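Side-chain contact in plasmid stabilization system (Mesorhizobium opportunistum, PDB 5CEG), which probably acts as the RelE/ParE-family toxin of a type II toxin-antitoxin system: residues Leu19-Thr24 with Ala53-Leu58. Numbering follows the deposited sequence.
Sequences LVWSPT and ARALQL
L19 turns its CG anti to the backbone N (chi1 -166°) and W21 turns its own anti to the carbonyl carbon (chi1 -54°), and these two settings carry a leucine methyl and the benzene part of the indole up to A55. This is helix-on-sheet packing in the ParE/RelE toxin fold: strand 18-21, at one margin of the chain's mixed sheet, packs against the C-terminal part of helix 41-60. The N-to-C directions of strand 19-21 and helix 53-58 make 133°, with the axes 9.8 Å apart at closest approach. Side chains fill most of this gap, with one leucine methyl reaching the helix backbone.

W21 reaches the helix with its far ring atoms: CZ2 is 3.5 Å from A55 CB, with CH2 close behind, and the alanine methyl, which points toward the strand, meets the ring obliquely. L19 meets the helix through CD1, 3.4 Å from A55 O, a carbon resting against a backbone carbonyl. The leucine side chains of L19 and L58 cross at about a right angle. On the sheet side, L19 also packs on V101 and W21 on I103, both in the parallel strand 100-108, while the backbone of W21 hydrogen-bonds to the chain of another protein.

R54, one turn before L58, faces elsewhere: its NE bonds V79 O, and NH1 and NH2 reach carbonyls of the second subunit. R54 NH1 also gives a 3.0 Å hydrogen bond to Q57 OE1, which lies in the guanidinium plane. The leucine pair closes the contact more loosely, with L19 CD1 4.2 Å from L58 CB.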
loop_
_atom_site.group_PDB
_atom_site.type_symbol
_atom_site.label_atom_id
_atom_site.label_comp_id
_atom_site.label_asym_id
_atom_site.label_seq_id
_atom_site.Cartn_x
_atom_site.Cartn_y
_atom_site.Cartn_z
ATOM N N LEU B 19 31.067 -13.972 19.946
ATOM C CA LEU B 19 30.051 -13.097 19.377
ATOM C C LEU B 19 30.229 -11.691 19.918
ATOM O O LEU B 19 30.258 -11.464 21.130
ATOM C CB LEU B 19 28.638 -13.621 19.671
ATOM C CG LEU B 19 27.525 -12.962 18.830
ATOM C CD1 LEU B 19 26.475 -13.982 18.406
ATOM C CD2 LEU B 19 26.882 -11.846 19.602
ATOM N N VAL B 20 30.352 -10.739 19.002
ATOM C CA VAL B 20 30.536 -9.349 19.359
ATOM C C VAL B 20 29.500 -8.502 18.628
ATOM O O VAL B 20 28.876 -8.967 17.666
ATOM C CB VAL B 20 31.961 -8.864 19.029
ATOM C CG1 VAL B 20 32.987 -9.582 19.952
ATOM C CG2 VAL B 20 32.301 -9.135 17.571
ATOM N N TRP B 21 29.311 -7.283 19.122
ATOM C CA TRP B 21 28.295 -6.366 18.600
ATOM C C TRP B 21 28.974 -5.054 18.245
ATOM O O TRP B 21 29.790 -4.555 19.010
ATOM C CB TRP B 21 27.188 -6.105 19.632
ATOM C CG TRP B 21 26.507 -7.319 20.212
ATOM C CD1 TRP B 21 27.065 -8.264 21.034
ATOM C CD2 TRP B 21 25.124 -7.693 20.058
ATOM N NE1 TRP B 21 26.126 -9.208 21.383
ATOM C CE2 TRP B 21 24.927 -8.880 20.800
ATOM C CE3 TRP B 21 24.038 -7.144 19.361
ATOM C CZ2 TRP B 21 23.692 -9.524 20.863
ATOM C CZ3 TRP B 21 22.818 -7.789 19.420
ATOM C CH2 TRP B 21 22.652 -8.966 20.170
ATOM N N SER B 22 28.648 -4.480 17.092
ATOM C CA SER B 22 29.193 -3.168 16.774
ATOM C C SER B 22 28.717 -2.146 17.801
ATOM O O SER B 22 27.656 -2.296 18.407
ATOM C CB SER B 22 28.781 -2.736 15.361
ATOM O OG SER B 22 27.450 -2.226 15.380
ATOM N N PRO B 23 29.497 -1.075 18.009
ATOM C CA PRO B 23 29.004 -0.004 18.875
ATOM C C PRO B 23 27.604 0.482 18.490
ATOM O O PRO B 23 26.783 0.728 19.379
ATOM C CB PRO B 23 30.050 1.097 18.677
ATOM C CG PRO B 23 31.307 0.326 18.446
ATOM C CD PRO B 23 30.897 -0.863 17.603
ATOM N N THR B 24 27.329 0.602 17.195
ATOM C CA THR B 24 25.992 1.028 16.785
ATOM C C THR B 24 24.926 -0.009 17.155
ATOM O O THR B 24 23.820 0.367 17.557
ATOM C CB THR B 24 25.899 1.303 15.282
ATOM O OG1 THR B 24 27.007 2.121 14.875
ATOM C CG2 THR B 24 24.603 2.057 14.987
ATOM N N ALA B 53 18.325 -14.442 23.574
ATOM C CA ALA B 53 18.164 -15.849 23.208
ATOM C C ALA B 53 18.562 -16.085 21.755
ATOM O O ALA B 53 19.223 -17.070 21.433
ATOM C CB ALA B 53 16.726 -16.311 23.449
ATOM N N ARG B 54 18.163 -15.181 20.867
ATOM C CA ARG B 54 18.473 -15.357 19.453
ATOM C C ARG B 54 19.984 -15.230 19.227
ATOM O O ARG B 54 20.558 -15.959 18.418
ATOM C CB ARG B 54 17.709 -14.334 18.593
ATOM C CG ARG B 54 17.621 -14.679 17.094
ATOM C CD ARG B 54 16.797 -15.950 16.837
ATOM N NE ARG B 54 16.181 -15.962 15.505
ATOM C CZ ARG B 54 15.897 -17.066 14.813
ATOM N NH1 ARG B 54 16.173 -18.261 15.323
ATOM N NH2 ARG B 54 15.317 -16.972 13.614
ATOM N N ALA B 55 20.627 -14.309 19.937
ATOM C CA ALA B 55 22.075 -14.129 19.794
ATOM C C ALA B 55 22.854 -15.340 20.317
ATOM O O ALA B 55 23.891 -15.696 19.761
ATOM C CB ALA B 55 22.528 -12.857 20.507
ATOM N N LEU B 56 22.357 -15.954 21.386
ATOM C CA LEU B 56 22.976 -17.158 21.949
ATOM C C LEU B 56 22.875 -18.311 20.967
ATOM O O LEU B 56 23.823 -19.077 20.812
ATOM C CB LEU B 56 22.325 -17.541 23.283
ATOM C CG LEU B 56 22.622 -16.646 24.489
ATOM C CD1 LEU B 56 21.685 -16.984 25.641
ATOM C CD2 LEU B 56 24.076 -16.792 24.919
ATOM N N GLN B 57 21.727 -18.440 20.300
ATOM C CA GLN B 57 21.589 -19.431 19.236
ATOM C C GLN B 57 22.621 -19.213 18.146
ATOM O O GLN B 57 23.217 -20.153 17.617
ATOM C CB GLN B 57 20.199 -19.372 18.593
ATOM C CG GLN B 57 19.068 -19.953 19.387
ATOM C CD GLN B 57 17.798 -19.978 18.562
ATOM O OE1 GLN B 57 17.498 -19.022 17.848
ATOM N NE2 GLN B 57 17.061 -21.078 18.633
ATOM N N LEU B 58 22.802 -17.949 17.784
ATOM C CA LEU B 58 23.679 -17.596 16.687
ATOM C C LEU B 58 25.134 -17.918 17.020
ATOM O O LEU B 58 25.895 -18.346 16.162
ATOM C CB LEU B 58 23.508 -16.113 16.349
ATOM C CG LEU B 58 24.256 -15.573 15.140
ATOM C CD1 LEU B 58 23.920 -16.368 13.882
ATOM C CD2 LEU B 58 23.906 -14.097 14.960
#